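Local coordinates for putative uncharacterized protein PH0242 (Pyrococcus horikoshii, PDB 3VU1) that forms the C-terminal globular domain of an archaeal AglB-type oligosaccharyltransferase, a multi-part, beta-rich structure that carries a bound calcium ion, at residues L341-P346 with K479-I484; T29-W34 with W82-F87; R392-Y397 with M417-I422; A69-I74 with V208-F213. All blocks are in the same frame, centred on the assembly; numbering follows the deposited sequence.

Contact 1: L341-P346 with K479-I484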
loop_
_atom_site.group_PDB
_atom_site.type_symbol
_atom_site.label_atom_id
_atom_site.label_comp_id
_atom_site.label_asym_id
_atom_site.label_seq_id
_atom_site.Cartn_x
_atom_site.Cartn_y
_atom_site.Cartn_z
ATOM N N LEU A 341 -16.043 6.913 4.128
ATOM C CA LEU A 341 -16.683 5.622 4.256
ATOM C C LEU A 341 -16.588 5.232 5.723
ATOM O O LEU A 341 -15.504 5.217 6.296
ATOM C CB LEU A 341 -16.011 4.581 3.356
ATOM C CG LEU A 341 -16.723 3.210 3.302
ATOM C CD1 LEU A 341 -16.640 2.617 1.914
ATOM C CD2 LEU A 341 -16.220 2.188 4.337
ATOM N N ALA A 342 -17.719 4.960 6.359
ATOM C CA ALA A 342 -17.674 4.429 7.729
ATOM C C ALA A 342 -18.137 2.964 7.739
ATOM O O ALA A 342 -19.152 2.613 7.121
ATOM C CB ALA A 342 -18.446 5.281 8.713
ATOM N N GLN A 343 -17.327 2.126 8.390
ATOM C CA GLN A 343 -17.600 0.715 8.593
ATOM C C GLN A 343 -16.751 0.185 9.786
ATOM O O GLN A 343 -16.022 0.939 10.453
ATOM C CB GLN A 343 -17.393 -0.086 7.293
ATOM C CG GLN A 343 -15.955 -0.431 6.969
ATOM C CD GLN A 343 -15.828 -1.352 5.786
ATOM O OE1 GLN A 343 -16.647 -1.316 4.888
ATOM N NE2 GLN A 343 -14.784 -2.168 5.766
ATOM N N LYS A 344 -16.902 -1.094 10.084
ATOM C CA LYS A 344 -16.179 -1.714 11.167
ATOM C C LYS A 344 -14.688 -1.872 10.852
ATOM O O LYS A 344 -14.321 -2.326 9.765
ATOM C CB LYS A 344 -16.778 -3.089 11.444
ATOM C CG LYS A 344 -18.157 -3.066 12.062
ATOM C CD LYS A 344 -18.135 -2.412 13.432
ATOM C CE LYS A 344 -19.447 -2.600 14.178
ATOM N NZ LYS A 344 -19.881 -1.273 14.717
ATOM N N GLY A 345 -13.830 -1.527 11.806
ATOM C CA GLY A 345 -12.417 -1.777 11.618
ATOM C C GLY A 345 -11.585 -1.475 12.836
ATOM O O GLY A 345 -12.106 -1.002 13.832
ATOM N N PRO A 346 -10.274 -1.758 12.757
ATOM C CA PRO A 346 -9.420 -1.700 13.930
ATOM C C PRO A 346 -8.868 -0.323 14.212
ATOM O O PRO A 346 -8.517 0.400 13.264
ATOM C CB PRO A 346 -8.274 -2.637 13.574
ATOM C CG PRO A 346 -8.230 -2.675 12.085
ATOM C CD PRO A 346 -9.629 -2.434 11.613
ATOM N N LYS A 479 -15.467 2.893 12.114
ATOM C CA LYS A 479 -14.300 3.704 11.840
ATOM C C LYS A 479 -14.612 4.549 10.611
ATOM O O LYS A 479 -15.329 4.084 9.702
ATOM C CB LYS A 479 -13.101 2.773 11.597
ATOM C CG LYS A 479 -11.737 3.429 11.639
ATOM C CD LYS A 479 -10.648 2.449 11.251
ATOM C CE LYS A 479 -9.288 3.123 11.360
ATOM N NZ LYS A 479 -8.178 2.222 10.938
ATOM N N GLU A 480 -14.092 5.777 10.597
ATOM C CA GLU A 480 -14.181 6.665 9.439
ATOM C C GLU A 480 -12.955 6.555 8.542
ATOM O O GLU A 480 -11.842 6.610 9.010
ATOM C CB GLU A 480 -14.294 8.101 9.892
ATOM C CG GLU A 480 -15.568 8.412 10.646
ATOM C CD GLU A 480 -15.398 9.667 11.479
ATOM O OE1 GLU A 480 -14.379 9.741 12.212
ATOM O OE2 GLU A 480 -16.260 10.580 11.396
ATOM N N TYR A 481 -13.171 6.416 7.249
ATOM C CA TYR A 481 -12.110 6.348 6.276
ATOM C C TYR A 481 -12.218 7.526 5.333
ATOM O O TYR A 481 -13.325 7.902 4.932
ATOM C CB TYR A 481 -12.258 5.071 5.491
ATOM C CG TYR A 481 -12.065 3.821 6.348
ATOM C CD1 TYR A 481 -13.164 3.120 6.881
ATOM C CD2 TYR A 481 -10.779 3.334 6.613
ATOM C CE1 TYR A 481 -12.970 1.970 7.638
ATOM C CE2 TYR A 481 -10.577 2.212 7.377
ATOM C CZ TYR A 481 -11.663 1.523 7.883
ATOM O OH TYR A 481 -11.418 0.406 8.642
ATOM N N THR A 482 -11.080 8.134 4.999
ATOM C CA THR A 482 -11.062 9.227 4.042
ATOM C C THR A 482 -10.944 8.655 2.647
ATOM O O THR A 482 -9.943 7.975 2.341
ATOM C CB THR A 482 -9.907 10.183 4.299
ATOM O OG1 THR A 482 -10.232 10.991 5.436
ATOM C CG2 THR A 482 -9.695 11.111 3.103
ATOM N N MET A 483 -11.944 8.925 1.802
ATOM C CA MET A 483 -11.916 8.376 0.457
ATOM C C MET A 483 -11.265 9.319 -0.532
ATOM O O MET A 483 -10.571 8.890 -1.439
ATOM C CB MET A 483 -13.306 7.956 -0.027
ATOM C CG MET A 483 -14.141 7.148 0.950
ATOM S SD MET A 483 -15.634 6.466 0.161
ATOM C CE MET A 483 -14.908 5.168 -0.846
ATOM N N ILE A 484 -11.529 10.610 -0.365
ATOM C CA ILE A 484 -11.030 11.673 -1.262
ATOM C C ILE A 484 -11.422 13.004 -0.634
ATOM O O ILE A 484 -12.408 13.078 0.103
ATOM C CB ILE A 484 -11.600 11.573 -2.710
ATOM C CG1 ILE A 484 -10.784 12.448 -3.696
ATOM C CG2 ILE A 484 -13.103 11.894 -2.711
ATOM C CD1 ILE A 484 -10.982 12.182 -5.186
HETATM O O HOH W 1 -12.513 -1.936 7.689
#

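Contact 2: T29-W34 with W82-F87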
loop_
_atom_site.group_PDB
_atom_site.type_symbol
_atom_site.label_atom_id
_atom_site.label_comp_id
_atom_site.label_asym_id
_atom_site.label_seq_id
_atom_site.Cartn_x
_atom_site.Cartn_y
_atom_site.Cartn_z
ATOM N N THR A 29 0.674 4.801 12.406
ATOM C CA THR A 29 1.533 3.679 12.040
ATOM C C THR A 29 2.213 3.919 10.684
ATOM O O THR A 29 1.551 4.083 9.665
ATOM C CB THR A 29 0.675 2.405 11.942
ATOM O OG1 THR A 29 0.118 2.116 13.221
ATOM C CG2 THR A 29 1.493 1.213 11.500
ATOM N N ALA A 30 3.536 3.934 10.674
ATOM C CA ALA A 30 4.283 3.993 9.423
ATOM C C ALA A 30 5.030 2.680 9.222
ATOM O O ALA A 30 5.425 2.038 10.201
ATOM C CB ALA A 30 5.251 5.159 9.444
ATOM N N THR A 31 5.214 2.272 7.971
ATOM C CA THR A 31 5.990 1.081 7.677
ATOM C C THR A 31 6.876 1.305 6.475
ATOM O O THR A 31 6.648 2.237 5.699
ATOM C CB THR A 31 5.124 -0.179 7.433
ATOM O OG1 THR A 31 5.992 -1.322 7.392
ATOM C CG2 THR A 31 4.367 -0.105 6.095
ATOM N N SER A 32 7.874 0.444 6.314
ATOM C CA SER A 32 8.773 0.560 5.193
ATOM C C SER A 32 9.515 -0.735 4.940
ATOM O O SER A 32 9.482 -1.628 5.771
ATOM C CB SER A 32 9.772 1.677 5.410
ATOM O OG SER A 32 10.302 2.009 4.133
ATOM N N TRP A 33 10.157 -0.865 3.788
ATOM C CA TRP A 33 10.992 -2.033 3.598
ATOM C C TRP A 33 12.200 -1.995 4.526
ATOM O O TRP A 33 12.420 -2.913 5.319
ATOM C CB TRP A 33 11.427 -2.207 2.149
ATOM C CG TRP A 33 12.163 -3.485 2.021
ATOM C CD1 TRP A 33 13.527 -3.662 1.885
ATOM C CD2 TRP A 33 11.608 -4.846 2.110
ATOM N NE1 TRP A 33 13.848 -4.996 1.836
ATOM C CE2 TRP A 33 12.758 -5.764 1.968
ATOM C CE3 TRP A 33 10.333 -5.376 2.273
ATOM C CZ2 TRP A 33 12.612 -7.150 2.003
ATOM C CZ3 TRP A 33 10.196 -6.774 2.285
ATOM C CH2 TRP A 33 11.311 -7.643 2.165
ATOM N N TRP A 34 12.974 -0.916 4.450
ATOM C CA TRP A 34 14.189 -0.756 5.237
ATOM C C TRP A 34 13.868 -0.355 6.638
ATOM O O TRP A 34 12.854 0.286 6.878
ATOM C CB TRP A 34 15.066 0.303 4.595
ATOM C CG TRP A 34 16.507 0.339 5.030
ATOM C CD1 TRP A 34 17.318 -0.726 5.446
ATOM C CD2 TRP A 34 17.392 1.514 5.037
ATOM N NE1 TRP A 34 18.594 -0.283 5.718
ATOM C CE2 TRP A 34 18.708 1.038 5.493
ATOM C CE3 TRP A 34 17.237 2.866 4.712
ATOM C CZ2 TRP A 34 19.800 1.894 5.616
ATOM C CZ3 TRP A 34 18.344 3.720 4.859
ATOM C CH2 TRP A 34 19.597 3.237 5.299
ATOM N N TRP A 82 -3.424 -4.232 9.860
ATOM C CA TRP A 82 -2.287 -3.712 10.635
ATOM C C TRP A 82 -2.475 -2.328 11.149
ATOM O O TRP A 82 -1.558 -1.824 11.787
ATOM C CB TRP A 82 -0.964 -3.739 9.857
ATOM C CG TRP A 82 -0.536 -5.062 9.263
ATOM C CD1 TRP A 82 -1.074 -6.329 9.489
ATOM C CD2 TRP A 82 0.562 -5.280 8.318
ATOM N NE1 TRP A 82 -0.420 -7.281 8.748
ATOM C CE2 TRP A 82 0.579 -6.712 8.026
ATOM C CE3 TRP A 82 1.497 -4.463 7.713
ATOM C CZ2 TRP A 82 1.512 -7.273 7.171
ATOM C CZ3 TRP A 82 2.428 -5.039 6.848
ATOM C CH2 TRP A 82 2.429 -6.409 6.584
ATOM N N GLU A 83 -3.625 -1.700 10.874
ATOM C CA GLU A 83 -3.887 -0.277 11.195
ATOM C C GLU A 83 -2.900 0.671 10.529
ATOM O O GLU A 83 -2.585 1.750 11.078
ATOM C CB GLU A 83 -3.845 -0.020 12.690
ATOM C CG GLU A 83 -5.146 -0.230 13.419
ATOM C CD GLU A 83 -4.924 -0.438 14.906
ATOM O OE1 GLU A 83 -4.542 0.555 15.575
ATOM O OE2 GLU A 83 -5.117 -1.589 15.397
ATOM N N LEU A 84 -2.402 0.255 9.362
ATOM C CA LEU A 84 -1.390 1.008 8.627
ATOM C C LEU A 84 -1.897 2.383 8.206
ATOM O O LEU A 84 -2.969 2.499 7.597
ATOM C CB LEU A 84 -0.902 0.238 7.403
ATOM C CG LEU A 84 0.287 0.899 6.696
ATOM C CD1 LEU A 84 1.510 0.851 7.592
ATOM C CD2 LEU A 84 0.583 0.269 5.352
ATOM N N ASN A 85 -1.107 3.405 8.531
ATOM C CA ASN A 85 -1.432 4.784 8.232
ATOM C C ASN A 85 -0.573 5.339 7.088
ATOM O O ASN A 85 -1.088 5.986 6.178
ATOM C CB ASN A 85 -1.270 5.624 9.507
ATOM C CG ASN A 85 -2.340 5.315 10.547
ATOM O OD1 ASN A 85 -2.092 4.626 11.541
ATOM N ND2 ASN A 85 -3.545 5.806 10.307
ATOM N N TYR A 86 0.734 5.085 7.134
ATOM C CA TYR A 86 1.653 5.627 6.154
ATOM C C TYR A 86 2.578 4.540 5.648
ATOM O O TYR A 86 2.977 3.644 6.386
ATOM C CB TYR A 86 2.458 6.789 6.737
ATOM C CG TYR A 86 1.564 7.914 7.181
ATOM C CD1 TYR A 86 1.141 8.001 8.497
ATOM C CD2 TYR A 86 1.080 8.857 6.265
ATOM C CE1 TYR A 86 0.273 8.997 8.909
ATOM C CE2 TYR A 86 0.228 9.877 6.665
ATOM C CZ TYR A 86 -0.170 9.939 7.984
ATOM O OH TYR A 86 -1.010 10.917 8.402
ATOM N N PHE A 87 2.890 4.610 4.364
ATOM C CA PHE A 87 3.778 3.673 3.772
ATOM C C PHE A 87 4.878 4.487 3.116
ATOM O O PHE A 87 4.618 5.335 2.249
ATOM C CB PHE A 87 3.051 2.804 2.743
ATOM C CG PHE A 87 3.819 1.578 2.364
ATOM C CD1 PHE A 87 3.359 0.324 2.721
ATOM C CD2 PHE A 87 5.042 1.676 1.706
ATOM C CE1 PHE A 87 4.081 -0.812 2.395
ATOM C CE2 PHE A 87 5.772 0.540 1.386
ATOM C CZ PHE A 87 5.284 -0.710 1.730
#

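Contact 3: R392-Y397 with M417-I422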
loop_
_atom_site.group_PDB
_atom_site.type_symbol
_atom_site.label_atom_id
_atom_site.label_comp_id
_atom_site.label_asym_id
_atom_site.label_seq_id
_atom_site.Cartn_x
_atom_site.Cartn_y
_atom_site.Cartn_z
ATOM N N ARG A 392 -7.577 -11.929 17.755
ATOM C CA ARG A 392 -7.489 -12.109 16.317
ATOM C C ARG A 392 -6.284 -12.934 15.963
ATOM O O ARG A 392 -5.198 -12.696 16.479
ATOM C CB ARG A 392 -7.415 -10.755 15.577
ATOM C CG ARG A 392 -7.769 -10.884 14.095
ATOM C CD ARG A 392 -7.406 -9.647 13.303
ATOM N NE ARG A 392 -6.000 -9.298 13.494
ATOM C CZ ARG A 392 -5.489 -8.084 13.321
ATOM N NH1 ARG A 392 -6.253 -7.060 12.950
ATOM N NH2 ARG A 392 -4.212 -7.896 13.551
ATOM N N ALA A 393 -6.471 -13.890 15.065
ATOM C CA ALA A 393 -5.339 -14.657 14.557
ATOM C C ALA A 393 -4.892 -14.135 13.194
ATOM O O ALA A 393 -5.739 -13.703 12.380
ATOM C CB ALA A 393 -5.684 -16.145 14.467
ATOM N N THR A 394 -3.571 -14.185 12.957
ATOM C CA THR A 394 -3.013 -13.879 11.648
ATOM C C THR A 394 -2.011 -14.964 11.318
ATOM O O THR A 394 -1.050 -15.161 12.062
ATOM C CB THR A 394 -2.312 -12.495 11.589
ATOM O OG1 THR A 394 -3.208 -11.464 12.008
ATOM C CG2 THR A 394 -1.878 -12.159 10.174
ATOM N N PHE A 395 -2.253 -15.667 10.211
ATOM C CA PHE A 395 -1.303 -16.624 9.651
ATOM C C PHE A 395 -0.652 -16.041 8.401
ATOM O O PHE A 395 -1.328 -15.749 7.400
ATOM C CB PHE A 395 -2.021 -17.911 9.228
ATOM C CG PHE A 395 -2.412 -18.805 10.362
ATOM C CD1 PHE A 395 -1.771 -20.028 10.538
ATOM C CD2 PHE A 395 -3.434 -18.450 11.233
ATOM C CE1 PHE A 395 -2.134 -20.874 11.573
ATOM C CE2 PHE A 395 -3.795 -19.291 12.278
ATOM C CZ PHE A 395 -3.143 -20.499 12.449
ATOM N N ILE A 396 0.658 -15.861 8.447
ATOM C CA ILE A 396 1.386 -15.510 7.244
ATOM C C ILE A 396 2.118 -16.770 6.840
ATOM O O ILE A 396 2.886 -17.347 7.648
ATOM C CB ILE A 396 2.381 -14.358 7.467
ATOM C CG1 ILE A 396 1.625 -13.033 7.551
ATOM C CG2 ILE A 396 3.376 -14.309 6.319
ATOM C CD1 ILE A 396 2.433 -11.863 8.105
ATOM N N TYR A 397 1.882 -17.202 5.605
ATOM C CA TYR A 397 2.531 -18.406 5.106
ATOM C C TYR A 397 2.862 -18.360 3.615
ATOM O O TYR A 397 2.408 -17.465 2.895
ATOM C CB TYR A 397 1.655 -19.616 5.409
ATOM C CG TYR A 397 0.245 -19.530 4.848
ATOM C CD1 TYR A 397 -0.083 -20.172 3.648
ATOM C CD2 TYR A 397 -0.756 -18.832 5.517
ATOM C CE1 TYR A 397 -1.362 -20.131 3.131
ATOM C CE2 TYR A 397 -2.045 -18.788 5.010
ATOM C CZ TYR A 397 -2.340 -19.437 3.811
ATOM O OH TYR A 397 -3.613 -19.416 3.292
ATOM N N MET A 417 -1.700 -14.101 3.555
ATOM C CA MET A 417 -2.000 -13.647 4.889
ATOM C C MET A 417 -3.491 -13.828 5.192
ATOM O O MET A 417 -4.342 -13.120 4.615
ATOM C CB MET A 417 -1.588 -12.194 5.077
ATOM C CG MET A 417 -1.989 -11.662 6.433
ATOM S SD MET A 417 -1.329 -10.026 6.776
ATOM C CE MET A 417 -2.578 -9.028 5.978
ATOM N N ASP A 418 -3.807 -14.768 6.093
ATOM C CA ASP A 418 -5.186 -14.976 6.557
ATOM C C ASP A 418 -5.367 -14.493 7.997
ATOM O O ASP A 418 -4.540 -14.778 8.880
ATOM C CB ASP A 418 -5.609 -16.434 6.419
ATOM C CG ASP A 418 -5.206 -17.047 5.059
ATOM O OD1 ASP A 418 -4.979 -18.293 5.021
ATOM O OD2 ASP A 418 -5.110 -16.305 4.037
ATOM N N THR A 419 -6.433 -13.732 8.218
ATOM C CA THR A 419 -6.786 -13.273 9.538
ATOM C C THR A 419 -8.179 -13.811 9.854
ATOM O O THR A 419 -8.983 -14.027 8.945
ATOM C CB THR A 419 -6.867 -11.740 9.613
ATOM O OG1 THR A 419 -7.954 -11.291 8.794
ATOM C CG2 THR A 419 -5.584 -11.094 9.151
ATOM N N PHE A 420 -8.453 -14.050 11.136
ATOM C CA PHE A 420 -9.776 -14.413 11.590
ATOM C C PHE A 420 -9.893 -14.094 13.052
ATOM O O PHE A 420 -8.900 -14.095 13.777
ATOM C CB PHE A 420 -10.156 -15.877 11.269
ATOM C CG PHE A 420 -9.238 -16.930 11.856
ATOM C CD1 PHE A 420 -8.171 -17.448 11.110
ATOM C CD2 PHE A 420 -9.465 -17.455 13.139
ATOM C CE1 PHE A 420 -7.345 -18.453 11.644
ATOM C CE2 PHE A 420 -8.629 -18.448 13.676
ATOM C CZ PHE A 420 -7.572 -18.958 12.929
ATOM N N PHE A 421 -11.109 -13.775 13.473
ATOM C CA PHE A 421 -11.392 -13.484 14.868
ATOM C C PHE A 421 -11.627 -14.768 15.646
ATOM O O PHE A 421 -12.527 -15.534 15.327
ATOM C CB PHE A 421 -12.572 -12.532 14.972
ATOM C CG PHE A 421 -12.260 -11.160 14.467
ATOM C CD1 PHE A 421 -12.851 -10.679 13.311
ATOM C CD2 PHE A 421 -11.327 -10.352 15.131
ATOM C CE1 PHE A 421 -12.538 -9.407 12.840
ATOM C CE2 PHE A 421 -11.010 -9.079 14.662
ATOM C CZ PHE A 421 -11.621 -8.607 13.517
ATOM N N ILE A 422 -10.788 -15.005 16.654
ATOM C CA ILE A 422 -10.844 -16.227 17.462
ATOM C C ILE A 422 -12.024 -16.138 18.432
ATOM O O ILE A 422 -12.866 -17.021 18.459
ATOM C CB ILE A 422 -9.531 -16.456 18.250
ATOM C CG1 ILE A 422 -8.328 -16.510 17.310
ATOM C CG2 ILE A 422 -9.597 -17.734 19.081
ATOM C CD1 ILE A 422 -7.074 -15.964 17.959
#

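Contact 4: A69-I74 with V208-F213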
loop_
_atom_site.group_PDB
_atom_site.type_symbol
_atom_site.label_atom_id
_atom_site.label_comp_id
_atom_site.label_asym_id
_atom_site.label_seq_id
_atom_site.Cartn_x
_atom_site.Cartn_y
_atom_site.Cartn_z
ATOM N N ALA A 69 6.362 -6.048 -4.965
ATOM C CA ALA A 69 6.891 -6.739 -6.132
ATOM C C ALA A 69 5.773 -7.114 -7.098
ATOM O O ALA A 69 6.028 -7.604 -8.183
ATOM C CB ALA A 69 7.667 -7.991 -5.707
ATOM N N ARG A 70 4.526 -6.911 -6.717
ATOM C CA ARG A 70 3.466 -7.409 -7.569
ATOM C C ARG A 70 2.508 -6.361 -8.039
ATOM O O ARG A 70 2.654 -5.188 -7.734
ATOM C CB ARG A 70 2.707 -8.526 -6.894
ATOM C CG ARG A 70 3.627 -9.592 -6.420
ATOM C CD ARG A 70 4.064 -10.554 -7.515
ATOM N NE ARG A 70 3.901 -11.849 -6.864
ATOM C CZ ARG A 70 3.246 -12.884 -7.357
ATOM N NH1 ARG A 70 2.774 -12.843 -8.583
ATOM N NH2 ARG A 70 3.132 -13.981 -6.612
ATOM N N ASP A 71 1.514 -6.813 -8.785
ATOM C CA ASP A 71 0.661 -5.948 -9.555
ATOM C C ASP A 71 -0.693 -6.601 -9.465
ATOM O O ASP A 71 -0.781 -7.808 -9.253
ATOM C CB ASP A 71 1.153 -5.944 -11.000
ATOM C CG ASP A 71 0.342 -5.025 -11.902
ATOM O OD1 ASP A 71 0.385 -5.252 -13.148
ATOM O OD2 ASP A 71 -0.322 -4.095 -11.366
ATOM N N GLY A 72 -1.744 -5.797 -9.583
ATOM C CA GLY A 72 -3.090 -6.316 -9.713
ATOM C C GLY A 72 -3.625 -6.985 -8.481
ATOM O O GLY A 72 -3.293 -6.599 -7.371
ATOM N N ASN A 73 -4.459 -7.999 -8.684
ATOM C CA ASN A 73 -5.233 -8.586 -7.589
ATOM C C ASN A 73 -4.390 -9.152 -6.483
ATOM O O ASN A 73 -4.666 -8.881 -5.317
ATOM C CB ASN A 73 -6.176 -9.679 -8.100
ATOM C CG ASN A 73 -7.449 -9.117 -8.673
ATOM O OD1 ASN A 73 -7.872 -8.014 -8.329
ATOM N ND2 ASN A 73 -8.072 -9.874 -9.546
ATOM N N ILE A 74 -3.376 -9.938 -6.855
ATOM C CA ILE A 74 -2.580 -10.630 -5.876
ATOM C C ILE A 74 -1.795 -9.677 -4.984
ATOM O O ILE A 74 -1.406 -10.063 -3.875
ATOM C CB ILE A 74 -1.631 -11.665 -6.505
ATOM C CG1 ILE A 74 -1.460 -12.863 -5.569
ATOM C CG2 ILE A 74 -0.269 -11.067 -6.853
ATOM C CD1 ILE A 74 -0.893 -14.042 -6.324
ATOM N N VAL A 208 8.713 -8.240 -12.960
ATOM C CA VAL A 208 8.468 -7.190 -11.992
ATOM C C VAL A 208 8.351 -5.834 -12.674
ATOM O O VAL A 208 8.339 -4.802 -11.998
ATOM C CB VAL A 208 9.540 -7.141 -10.879
ATOM C CG1 VAL A 208 9.538 -8.421 -10.073
ATOM C CG2 VAL A 208 10.930 -6.877 -11.453
ATOM N N ALA A 209 8.209 -5.838 -14.005
ATOM C CA ALA A 209 7.972 -4.594 -14.768
ATOM C C ALA A 209 6.789 -3.749 -14.296
ATOM O O ALA A 209 6.878 -2.537 -14.287
ATOM C CB ALA A 209 7.828 -4.888 -16.239
ATOM N N THR A 210 5.683 -4.370 -13.905
ATOM C CA THR A 210 4.518 -3.597 -13.466
ATOM C C THR A 210 4.269 -3.654 -11.958
ATOM O O THR A 210 3.161 -3.394 -11.496
ATOM C CB THR A 210 3.243 -4.006 -14.228
ATOM O OG1 THR A 210 2.978 -5.410 -14.037
ATOM C CG2 THR A 210 3.395 -3.694 -15.732
ATOM N N SER A 211 5.306 -3.987 -11.197
ATOM C CA SER A 211 5.223 -4.087 -9.738
ATOM C C SER A 211 4.783 -2.760 -9.149
ATOM O O SER A 211 5.102 -1.696 -9.697
ATOM C CB SER A 211 6.605 -4.454 -9.168
ATOM O OG SER A 211 7.578 -3.463 -9.515
ATOM N N ASN A 212 4.096 -2.814 -8.015
ATOM C CA ASN A 212 3.715 -1.622 -7.285
ATOM C C ASN A 212 4.881 -0.705 -6.878
ATOM O O ASN A 212 4.716 0.513 -6.820
ATOM C CB ASN A 212 2.914 -2.018 -6.065
ATOM C CG ASN A 212 1.541 -2.571 -6.419
ATOM O OD1 ASN A 212 0.966 -2.231 -7.445
ATOM N ND2 ASN A 212 1.025 -3.454 -5.577
ATOM N N PHE A 213 6.049 -1.270 -6.568
ATOM C CA PHE A 213 7.190 -0.433 -6.233
ATOM C C PHE A 213 7.583 0.490 -7.400
ATOM O O PHE A 213 7.814 1.678 -7.207
ATOM C CB PHE A 213 8.387 -1.278 -5.846
ATOM C CG PHE A 213 9.654 -0.484 -5.659
ATOM C CD1 PHE A 213 10.707 -0.602 -6.563
ATOM C CD2 PHE A 213 9.803 0.366 -4.591
ATOM C CE1 PHE A 213 11.890 0.116 -6.402
ATOM C CE2 PHE A 213 10.988 1.092 -4.412
ATOM C CZ PHE A 213 12.029 0.973 -5.313
#

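Contact 1: L341-P346 with K479-I484
Lys-479 pairs with Gln-343 through two backbone hydrogen bonds, and its side chain then runs on toward Pro-346. CB lies 3.6 Å from Gln-343 O. CG is anti to the backbone N (chi1 -165°), and from there the chain is fully extended. CD and CE both come near Pro-346 O, CE at 3.4 Å, and NZ completes a 3.0 Å hydrogen bond to Pro-346 O. The ammonium comes in nearly along the C=O axis (170°) and has a second partner in a salt bridge to Glu-80.

Leu-341 and Tyr-481 form the next hydrogen-bonded antiparallel pair, Tyr-481 N to Leu-341 O at 2.8 Å. Beside it, Leu-341 CB rests 3.7 Å from Met-483 SD. The Tyr-481 hydroxyl accepts from a water that also donates to Lys-344 O and accepts from Gln-343 NE2, tying both strands together; Glu-80 bonds the same hydroxyl. Gln-343 NE2 also gives to Asp-289 O, and OE1 takes Lys-291 N.

The two strands, 336-356 and 464-487, are neighbours in a large antiparallel sheet. Ala-342 is hydrogen-bonded through its backbone to Thr-294 of strand 293-301, while Phe-253 of strand 253-262 packs on Leu-341 and Gln-343 and meets the Tyr-481 ring edge-to-face.

Contact 2: T29-W34 with W82-F87
Thr-31 has OG1 anti to its backbone N (chi1 -170°), which puts CG2 between N and the carbonyl carbon, facing Leu-84 and Phe-87. Thr-31 CG2 sits 3.4 Å from Leu-84 CD1 and also touches Phe-87 CD1. Asn-85 turns CG anti to its carbonyl carbon (chi1 -70°), and its OD1 takes the Thr-29 N-H at 2.9 Å, the donor lying somewhat out of the amide plane.

Thr-29 O accepts twice, from Tyr-86 N at 2.8 Å and from Asn-85 N at 3.0 Å. One step on, Thr-31 N donates to Tyr-86 O. Strands 30-32 and 86-90 are thus parallel neighbours at one side of a four-stranded mixed sheet, and with helix 60-69 between them in sequence they make a beta-alpha-beta crossover. Leu-64 of that helix packs on Thr-31 and Phe-87. Ala-30 and Tyr-86 share the other face, their CB atoms 4.2 Å apart, where Leu-20 of helix 13-23 touches both. The Thr-29 and Leu-84 side chains cross at about a right angle, Thr-29 CG2 3.9 Å from Leu-84 CD1.

Contact 3: R392-Y397 with M417-I422
Ala-393 and Phe-420 form the close-packed part of this contact. Ala-393 CB sits over one face of the Phe-420 ring, a CH-pi contact 3.9 Å from the centroid. The ring gets there because CG lies between the backbone N and the carbonyl carbon (chi1 59°). Its rim then meets that of Phe-395, with CE1 of Phe-420 3.7 Å from CE2 of Phe-395 and the planes 20° apart, neither ring over the other. Ile-422 CD1 closes on Ala-393 CB from beyond, at 3.8 Å. Helix 448-460 lies against this face, which Asp-418 shares, Tyr-452 touching both phenylalanine rings.

Strands 385-401 and 412-431 make a long antiparallel beta hairpin. Ala-393 with Phe-420 and Phe-395 with Asp-418 are its hydrogen-bonded pairs here, Ala-393 N reaching Phe-420 O at 2.8 Å. Tyr-397 OH bonds Asp-418 OD1 at a modelled 2.5 Å, doubtfully short at this resolution; the ring is turned 75° from the carboxylate, and Tyr-452 OH is a second partner of that oxygen.

The other face is looser toward Phe-421, which is exposed. Its CD2 lies 3.7 Å from Arg-392 CG, and the two side chains cross at a slant. The guanidinium leads away to Ser-81 O and a salt bridge with Glu-472. Thr-394 and Thr-419 lie side by side here, with Thr-394 CG2 3.8 Å from Met-417 CG; at the far end Ile-63 of helix 60-69 touches Ile-396 and Met-417.

Contact 4: A69-I74 with V208-F213
Arg-70 O takes the backbone N-H of Asn-212 at 2.8 Å, just where a type I turn from Val-208 to Ser-211 leads into helix 212-218. Ser-211, the N-cap residue, lays its CB 3.4 Å from Ala-69 O. Its OG turns back to Val-208 O, which also receives Ser-211 N and so carries two bonds that hold the turn.

Asp-71 has CG anti to its backbone N (chi1 -178°), bringing the carboxylate to Thr-210. Thr-210 OG1 donates to Asp-71 OD1 at 2.7 Å, meeting it from above the carboxylate plane, 47° out of it. Asp-71 OD1 also takes Ser-224 N, and OD2 has Ser-223 and a salt bridge to Lys-215, an arrangement that would favour the charged form. The Asn-212 side-chain amide has its partners in Phe-67 O, through ND2, and Lys-215 NZ, through OD1.

Ser-211 is the N-cap of helix 212-218, and the chain just past helix 60-69 gives Arg-70 O to the first N-H of that helix.

In the fold
Contact 2 touches both contact 1 and contact 3. Pro-346 O of contact 1 packs on Glu-83 CG at 3.4 Å, and Trp-82 NE1 packs on Met-417 SD of contact 3 at 3.5 Å. Contacts 1 and 3, with centres about 21 Å apart, belong to one sheet, since strand 464-487 neighbours strand 385-401. Contact 4 touches none of the others; its segments alternate with those of contact 2 along the chain, and helix 60-69 runs between the two. The calcium ion, bound by Glu-76, Ala-285, His-319 and Glu-322, takes no ligand from any contact: it is about 11 Å from the Met-483 side chain and about 10 Å from that of Asn-212.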